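Local coordinates for putative transcriptional regulator, sugar-binding family (Arthrobacter aurescens, PDB 3NZE), which probably acts as a sugar-responsive transcriptional regulator of the SorC family, the crystallised part being its putative sugar-binding domain, at residues A[149-154]-A[221-226]; A[52-57]-A[78-83]; A[25-30]-A[250-255]. All coordinates share one frame; numbering follows the deposited sequence.

Interaction 1: residues A[149-154]-A[221-226]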
# COMPACT_ATOMS: atom_id res chain seq x y z
N ALA A 149 -5.06 -13.21 6.90
CA ALA A 149 -5.21 -14.27 5.90
C ALA A 149 -6.64 -14.35 5.38
O ALA A 149 -6.89 -14.84 4.27
CB ALA A 149 -4.76 -15.62 6.48
N ARG A 150 -7.58 -13.86 6.18
CA ARG A 150 -8.99 -13.89 5.83
C ARG A 150 -9.50 -12.60 5.19
O ARG A 150 -10.70 -12.44 4.99
CB ARG A 150 -9.85 -14.18 7.06
CG ARG A 150 -9.64 -15.55 7.70
CD ARG A 150 -10.22 -15.57 9.13
NE ARG A 150 -11.65 -15.25 9.13
CZ ARG A 150 -12.32 -14.80 10.18
NH1 ARG A 150 -11.72 -14.60 11.34
NH2 ARG A 150 -13.62 -14.53 10.06
N MSE A 151 -8.61 -11.65 4.89
CA MSE A 151 -9.10 -10.36 4.41
C MSE A 151 -9.89 -10.43 3.09
O MSE A 151 -9.56 -11.22 2.20
CB MSE A 151 -7.99 -9.32 4.30
CG MSE A 151 -6.99 -9.59 3.21
SE MSE A 151 -5.62 -8.21 3.24
CE MSE A 151 -4.07 -9.37 3.41
N SER A 152 -10.92 -9.61 3.00
CA SER A 152 -11.79 -9.54 1.82
C SER A 152 -11.21 -8.55 0.82
O SER A 152 -11.25 -8.78 -0.40
CB SER A 152 -13.20 -9.09 2.22
OG SER A 152 -13.58 -9.57 3.50
N ILE A 153 -10.71 -7.43 1.34
CA ILE A 153 -10.07 -6.42 0.50
C ILE A 153 -8.78 -5.93 1.14
O ILE A 153 -8.59 -6.04 2.36
CB ILE A 153 -11.01 -5.21 0.16
CG1 ILE A 153 -11.16 -4.25 1.34
CG2 ILE A 153 -12.38 -5.70 -0.35
CD1 ILE A 153 -12.04 -3.04 1.02
N ALA A 154 -7.86 -5.45 0.31
CA ALA A 154 -6.58 -4.91 0.79
C ALA A 154 -6.44 -3.52 0.21
O ALA A 154 -6.76 -3.31 -0.95
CB ALA A 154 -5.42 -5.78 0.34
N ARG A 221 -2.30 -11.72 -3.66
CA ARG A 221 -2.90 -12.06 -4.94
C ARG A 221 -4.17 -12.90 -4.80
O ARG A 221 -4.91 -13.05 -5.76
CB ARG A 221 -1.88 -12.75 -5.86
CG ARG A 221 -0.87 -11.78 -6.49
CD ARG A 221 -0.00 -12.48 -7.55
NE ARG A 221 0.97 -13.39 -6.96
CZ ARG A 221 2.23 -13.07 -6.67
NH1 ARG A 221 2.69 -11.84 -6.91
NH2 ARG A 221 3.04 -13.97 -6.13
N GLN A 222 -4.41 -13.44 -3.61
CA GLN A 222 -5.61 -14.25 -3.39
C GLN A 222 -6.75 -13.42 -2.79
O GLN A 222 -7.86 -13.92 -2.63
CB GLN A 222 -5.33 -15.45 -2.49
CG GLN A 222 -3.98 -16.13 -2.70
CD GLN A 222 -3.72 -16.50 -4.15
OE1 GLN A 222 -4.63 -16.91 -4.87
NE2 GLN A 222 -2.47 -16.36 -4.58
N VAL A 223 -6.45 -12.17 -2.43
CA VAL A 223 -7.47 -11.31 -1.86
C VAL A 223 -8.37 -10.82 -3.00
O VAL A 223 -7.90 -10.56 -4.11
CB VAL A 223 -6.83 -10.13 -1.11
CG1 VAL A 223 -7.91 -9.16 -0.61
CG2 VAL A 223 -6.00 -10.64 0.05
N ARG A 224 -9.66 -10.72 -2.72
CA ARG A 224 -10.62 -10.44 -3.79
C ARG A 224 -10.43 -9.10 -4.51
O ARG A 224 -10.35 -9.06 -5.74
CB ARG A 224 -12.05 -10.55 -3.29
CG ARG A 224 -13.02 -10.77 -4.43
CD ARG A 224 -14.45 -10.75 -3.97
NE ARG A 224 -14.91 -9.39 -3.81
CZ ARG A 224 -15.12 -8.82 -2.64
NH1 ARG A 224 -15.55 -7.57 -2.56
NH2 ARG A 224 -14.89 -9.51 -1.53
N ARG A 225 -10.37 -8.02 -3.75
CA ARG A 225 -10.09 -6.70 -4.31
C ARG A 225 -8.86 -6.12 -3.63
O ARG A 225 -8.75 -6.13 -2.40
CB ARG A 225 -11.29 -5.76 -4.13
CG ARG A 225 -12.60 -6.21 -4.82
CD ARG A 225 -12.50 -6.20 -6.35
NE ARG A 225 -12.61 -4.87 -6.95
CZ ARG A 225 -13.76 -4.29 -7.33
NH1 ARG A 225 -14.92 -4.92 -7.17
NH2 ARG A 225 -13.75 -3.09 -7.89
N ARG A 226 -7.94 -5.60 -4.44
CA ARG A 226 -6.72 -4.97 -3.94
C ARG A 226 -6.65 -3.56 -4.50
O ARG A 226 -6.47 -3.37 -5.71
CB ARG A 226 -5.48 -5.77 -4.35
CG ARG A 226 -5.32 -7.08 -3.58
CD ARG A 226 -5.77 -8.26 -4.39
NE ARG A 226 -5.00 -8.40 -5.63
CZ ARG A 226 -5.27 -9.30 -6.57
NH1 ARG A 226 -4.53 -9.34 -7.67
NH2 ARG A 226 -6.27 -10.14 -6.40
O HOH W 1 -10.78 -12.03 -0.34
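Val223 presents both methyls to the segment 149-154, each against a different part of it. CG2 presses on CG of the selenomethionine Met151 at 3.5 Å, tighter than usual for two carbons, and the two side chains meet at about a right angle. CG1, anti to the backbone N (chi1 175°), lies on the backbone instead, 3.4 Å from Ser152 O and 3.7 Å from Ile153 CA. An alanine at Val223 would probably leave Met151 CG and the Ser152 carbonyl facing a gap, because both methyl contacts would go.

Ala154 is held through its backbone: its N donates to Arg225 O at 2.9 Å with an N-H...O angle of 157°, the bond expected in a parallel pair with Ile153 opposite Arg225. Its CB rests on Arg226 CG at 4.1 Å. Beyond that carbon the Arg226 chain folds back, and NH2 gives Val223 O a bond of 2.8 Å in the guanidinium plane.

At Ser152 a water accepts from Arg224 N at 2.9 Å and donates to the carbonyls of Met151 and Ser152, bridging the segments before regular pairing begins. Ser152 OG turns elsewhere, to Ile59 N.

Strand 153-160 thus enters the sheet between 59-62 and 225-230: Ile153 bonds to Gly61 through its backbone and packs on Ile60, whereas Ala154 lies against Leu220 of helix 217-221.

Interaction 2: residues A[52-57]-A[78-83]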
# COMPACT_ATOMS: atom_id res chain seq x y z
N PRO A 52 -17.70 2.02 -1.83
CA PRO A 52 -18.60 0.97 -2.34
C PRO A 52 -18.06 -0.45 -2.12
O PRO A 52 -18.82 -1.41 -2.16
CB PRO A 52 -18.66 1.27 -3.84
CG PRO A 52 -18.35 2.72 -3.96
CD PRO A 52 -17.37 3.02 -2.86
N LEU A 53 -16.76 -0.57 -1.90
CA LEU A 53 -16.14 -1.89 -1.76
C LEU A 53 -16.08 -2.34 -0.31
O LEU A 53 -15.70 -3.48 -0.02
CB LEU A 53 -14.73 -1.90 -2.37
CG LEU A 53 -14.67 -1.39 -3.81
CD1 LEU A 53 -13.25 -1.48 -4.35
CD2 LEU A 53 -15.62 -2.16 -4.70
N VAL A 54 -16.46 -1.45 0.61
CA VAL A 54 -16.47 -1.79 2.02
C VAL A 54 -17.87 -2.26 2.42
O VAL A 54 -18.83 -1.49 2.33
CB VAL A 54 -16.07 -0.59 2.90
CG1 VAL A 54 -16.09 -0.98 4.37
CG2 VAL A 54 -14.69 -0.09 2.51
N ASP A 55 -17.99 -3.51 2.86
CA ASP A 55 -19.30 -4.08 3.17
C ASP A 55 -19.37 -4.52 4.62
O ASP A 55 -18.39 -4.45 5.34
CB ASP A 55 -19.58 -5.30 2.29
CG ASP A 55 -19.69 -4.95 0.83
OD1 ASP A 55 -20.58 -4.14 0.47
OD2 ASP A 55 -18.89 -5.49 0.04
N SER A 56 -20.55 -5.01 5.03
CA SER A 56 -20.67 -5.61 6.35
C SER A 56 -20.14 -7.03 6.31
O SER A 56 -20.00 -7.63 5.24
CB SER A 56 -22.13 -5.61 6.82
OG SER A 56 -22.61 -4.28 6.98
N ASN A 57 -19.84 -7.57 7.49
CA ASN A 57 -19.32 -8.93 7.61
C ASN A 57 -18.05 -9.12 6.79
O ASN A 57 -17.84 -10.17 6.18
CB ASN A 57 -20.37 -9.94 7.16
CG ASN A 57 -21.60 -9.91 8.04
OD1 ASN A 57 -22.64 -9.36 7.66
ND2 ASN A 57 -21.50 -10.49 9.22
N LYS A 78 -19.93 5.56 6.31
CA LYS A 78 -20.80 4.56 5.73
C LYS A 78 -20.86 3.40 6.71
O LYS A 78 -19.96 2.56 6.74
CB LYS A 78 -20.26 4.07 4.39
CG LYS A 78 -21.06 2.91 3.80
CD LYS A 78 -20.33 2.26 2.63
CE LYS A 78 -20.90 0.88 2.34
NZ LYS A 78 -20.36 0.30 1.08
N MSE A 79 -21.90 3.36 7.53
CA MSE A 79 -21.98 2.35 8.57
C MSE A 79 -22.15 0.94 8.01
O MSE A 79 -22.91 0.71 7.07
CB MSE A 79 -23.09 2.69 9.57
CG MSE A 79 -22.81 3.94 10.39
SE MSE A 79 -21.18 3.80 11.46
CE MSE A 79 -21.69 2.28 12.57
N THR A 80 -21.40 0.02 8.60
CA THR A 80 -21.52 -1.40 8.30
C THR A 80 -21.69 -2.07 9.64
O THR A 80 -21.60 -1.42 10.68
CB THR A 80 -20.25 -1.95 7.62
OG1 THR A 80 -19.14 -1.87 8.53
CG2 THR A 80 -19.92 -1.16 6.34
N HIS A 81 -21.93 -3.38 9.63
CA HIS A 81 -21.90 -4.13 10.88
C HIS A 81 -21.04 -5.37 10.72
O HIS A 81 -20.90 -5.90 9.62
CB HIS A 81 -23.31 -4.54 11.32
CG HIS A 81 -24.04 -5.37 10.31
ND1 HIS A 81 -24.13 -6.74 10.40
CD2 HIS A 81 -24.71 -5.02 9.18
CE1 HIS A 81 -24.82 -7.20 9.37
NE2 HIS A 81 -25.19 -6.18 8.62
N ASP A 82 -20.46 -5.82 11.83
CA ASP A 82 -19.72 -7.08 11.88
C ASP A 82 -18.50 -7.10 10.96
O ASP A 82 -18.05 -8.17 10.53
CB ASP A 82 -20.64 -8.25 11.56
CG ASP A 82 -21.61 -8.54 12.69
OD1 ASP A 82 -22.82 -8.32 12.51
OD2 ASP A 82 -21.14 -8.98 13.76
N SER A 83 -17.95 -5.93 10.68
CA SER A 83 -16.73 -5.86 9.89
C SER A 83 -15.55 -5.48 10.75
O SER A 83 -15.70 -4.94 11.85
CB SER A 83 -16.89 -4.87 8.75
OG SER A 83 -17.78 -5.39 7.79
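Lys78 reaches Val54 with an extended side chain, and its NZ donates to Val54 O at 2.7 Å; Gly51 O is a second partner of the same ammonium group. An equally short bond runs from Ser83 OG to Asp55 O, 2.7 Å, in the carbonyl plane and on a lone pair. This hydroxyl is also bonded to Ala58 N, which ties Ser83 to two points of the neighbouring loop.

Ser56 and His81 make the next layer. His81 N donates to Ser56 OG at 2.9 Å and nearly straight (166°), while His81 O accepts from Asn57 N at 2.9 Å, so His81 offers both backbone polar atoms to consecutive residues. The imidazole carries CG between its backbone N and carbonyl carbon (chi1 59°), and Ser56 CB stands over one face, 3.7 Å from the ring centroid, in a CH-pi contact. The ring's rotation is fixed by Asp82: ND1 donates in the ring plane to the anti lone pair of Asp82 OD1 at 2.9 Å.

Farther out, the Asn57 amide runs beside the Asp82 carboxylate, their planes 12° apart, with ND2 at 3.4 Å from Asp82 CB. Thr80 CG2 packs on the Asp55 carbonyl.

Both segments are helix-to-strand connections, leading into the adjacent parallel strands 59-62 and 84-87, as in the alternating helix and strand order of Rossmann-like domains.

Interaction 3: residues A[25-30]-A[250-255]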
# COMPACT_ATOMS: atom_id res chain seq x y z
N HIS A 25 -8.63 4.56 -12.01
CA HIS A 25 -9.14 5.91 -11.95
C HIS A 25 -7.96 6.87 -12.02
O HIS A 25 -7.08 6.85 -11.15
CB HIS A 25 -9.92 6.16 -10.65
CG HIS A 25 -11.25 5.49 -10.61
ND1 HIS A 25 -11.43 4.20 -10.16
CD2 HIS A 25 -12.48 5.93 -10.98
CE1 HIS A 25 -12.70 3.87 -10.25
NE2 HIS A 25 -13.36 4.90 -10.74
N VAL A 26 -7.93 7.69 -13.06
CA VAL A 26 -6.88 8.68 -13.22
C VAL A 26 -7.43 10.01 -12.73
O VAL A 26 -8.47 10.46 -13.18
CB VAL A 26 -6.44 8.78 -14.70
CG1 VAL A 26 -5.52 9.97 -14.90
CG2 VAL A 26 -5.73 7.50 -15.12
N VAL A 27 -6.72 10.62 -11.79
CA VAL A 27 -7.17 11.87 -11.18
C VAL A 27 -6.49 13.04 -11.86
O VAL A 27 -5.28 13.19 -11.79
CB VAL A 27 -6.82 11.88 -9.68
CG1 VAL A 27 -7.34 13.15 -8.99
CG2 VAL A 27 -7.39 10.64 -9.01
N PRO A 28 -7.29 13.88 -12.55
CA PRO A 28 -6.71 15.08 -13.16
C PRO A 28 -6.17 16.02 -12.08
O PRO A 28 -6.88 16.34 -11.13
CB PRO A 28 -7.90 15.71 -13.89
CG PRO A 28 -8.85 14.57 -14.11
CD PRO A 28 -8.71 13.72 -12.89
N VAL A 29 -4.92 16.42 -12.21
CA VAL A 29 -4.30 17.32 -11.24
C VAL A 29 -3.49 18.36 -11.98
O VAL A 29 -2.87 18.06 -13.00
CB VAL A 29 -3.38 16.58 -10.25
CG1 VAL A 29 -2.76 17.57 -9.27
CG2 VAL A 29 -4.12 15.50 -9.49
N LEU A 30 -3.51 19.59 -11.48
CA LEU A 30 -2.71 20.66 -12.06
C LEU A 30 -1.23 20.28 -12.06
O LEU A 30 -0.65 19.98 -11.01
CB LEU A 30 -2.95 21.97 -11.30
CG LEU A 30 -2.58 23.27 -12.02
CD1 LEU A 30 -3.17 23.29 -13.42
CD2 LEU A 30 -3.05 24.48 -11.22
N ASP A 250 -7.51 -2.74 -8.52
CA ASP A 250 -8.03 -1.40 -8.73
C ASP A 250 -6.92 -0.40 -8.43
O ASP A 250 -6.25 -0.50 -7.41
CB ASP A 250 -9.22 -1.13 -7.80
CG ASP A 250 -10.36 -2.12 -8.02
OD1 ASP A 250 -11.28 -1.81 -8.81
OD2 ASP A 250 -10.33 -3.20 -7.42
N LEU A 251 -6.72 0.54 -9.33
CA LEU A 251 -5.61 1.48 -9.18
C LEU A 251 -6.13 2.91 -9.24
O LEU A 251 -6.93 3.24 -10.12
CB LEU A 251 -4.61 1.24 -10.32
CG LEU A 251 -3.45 2.22 -10.49
CD1 LEU A 251 -2.49 2.10 -9.31
CD2 LEU A 251 -2.72 1.94 -11.80
N ILE A 252 -5.69 3.75 -8.30
CA ILE A 252 -5.99 5.18 -8.34
C ILE A 252 -4.67 5.93 -8.36
O ILE A 252 -3.82 5.70 -7.50
CB ILE A 252 -6.83 5.63 -7.13
CG1 ILE A 252 -8.14 4.83 -7.06
CG2 ILE A 252 -7.14 7.13 -7.21
CD1 ILE A 252 -8.06 3.65 -6.15
N LEU A 253 -4.47 6.81 -9.34
CA LEU A 253 -3.21 7.53 -9.45
C LEU A 253 -3.39 8.87 -10.14
O LEU A 253 -4.40 9.09 -10.82
CB LEU A 253 -2.15 6.70 -10.19
CG LEU A 253 -2.17 6.64 -11.72
CD1 LEU A 253 -0.95 5.90 -12.24
CD2 LEU A 253 -3.44 5.99 -12.27
N ASP A 254 -2.43 9.77 -9.97
CA ASP A 254 -2.55 11.10 -10.54
C ASP A 254 -2.20 11.09 -12.02
O ASP A 254 -1.49 10.20 -12.49
CB ASP A 254 -1.63 12.08 -9.81
CG ASP A 254 -0.17 11.72 -9.96
OD1 ASP A 254 0.26 10.73 -9.33
OD2 ASP A 254 0.55 12.42 -10.72
N GLU A 255 -2.70 12.10 -12.72
CA GLU A 255 -2.53 12.25 -14.16
C GLU A 255 -1.07 12.14 -14.60
O GLU A 255 -0.76 11.44 -15.56
CB GLU A 255 -3.12 13.59 -14.59
CG GLU A 255 -3.01 13.91 -16.06
CD GLU A 255 -3.58 15.29 -16.38
OE1 GLU A 255 -4.29 15.85 -15.53
OE2 GLU A 255 -3.30 15.80 -17.49
O HOH W 2 -9.75 2.22 -9.38
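Val26 and Leu253 lie on one face of a parallel strand pair, Val27 and Ile252 on the other, and in each couple the side chains cross obliquely. Leu253 has CG between its backbone N and carbonyl carbon (chi1 81°); farther along the chain, CD2 comes to 4.0 Å from Val26 CG2. The other methyl of Val26, CG1, bears on Glu255 CA at 3.8 Å, where the strand has already given way to helix. On the reverse face Val27 CG2 meets Ile252 CG2 at 4.0 Å, branch methyl against branch methyl.

The strands run 18° from exactly parallel. His25 N bonds to Leu251 O, Leu253 N to His25 O and Val27 N to Leu253 O, the ladder of a parallel pair, and Glu255 N extends it to Val27 O. Within this chain 23-27 is an edge strand of the Rossmann-like sheet, with 250-254 as its one neighbour. Helix 255-261 covers the Val26 and Leu253 face through Ala258, and helix 35-50 covers the opposite one through Gln45 and Val42.

Glu255 extends its side chain past Pro28, and OE1 makes a weak bond with Val29 N at 3.4 Å; OE2 instead has a salt bridge with Arg259. Asp254 occupies the N-cap position of the helix, and its OD1 also bonds Ser257 OG and Gly232 N. At the far end a water lies in the His25 ring plane, 2.7 Å from ND1, and donates to Leu251 O at 3.1 Å.

Interaction 3 joins chain positions near the two ends, and interactions 2 and 1 follow one another inside the loop it closes. Interactions 1 and 3 have centres about 23 Å apart but share one sheet, since strands 225-230 and 250-254 are neighbours in it; a salt bridge from Arg225 NE to Asp250 OD2, 2.9 Å, ties them directly. Interaction 2 lies off the strands, its centre about 15 Å from that of interaction 1, and touches it where Leu53 packs on Arg225 and Ile153. Between interactions 2 and 3 the nearest atoms are about 5 Å apart. Interactions 1 and 3 thus tie residues far apart in sequence into one sheet, while interaction 2 joins two nearer loops leading into strands of that sheet.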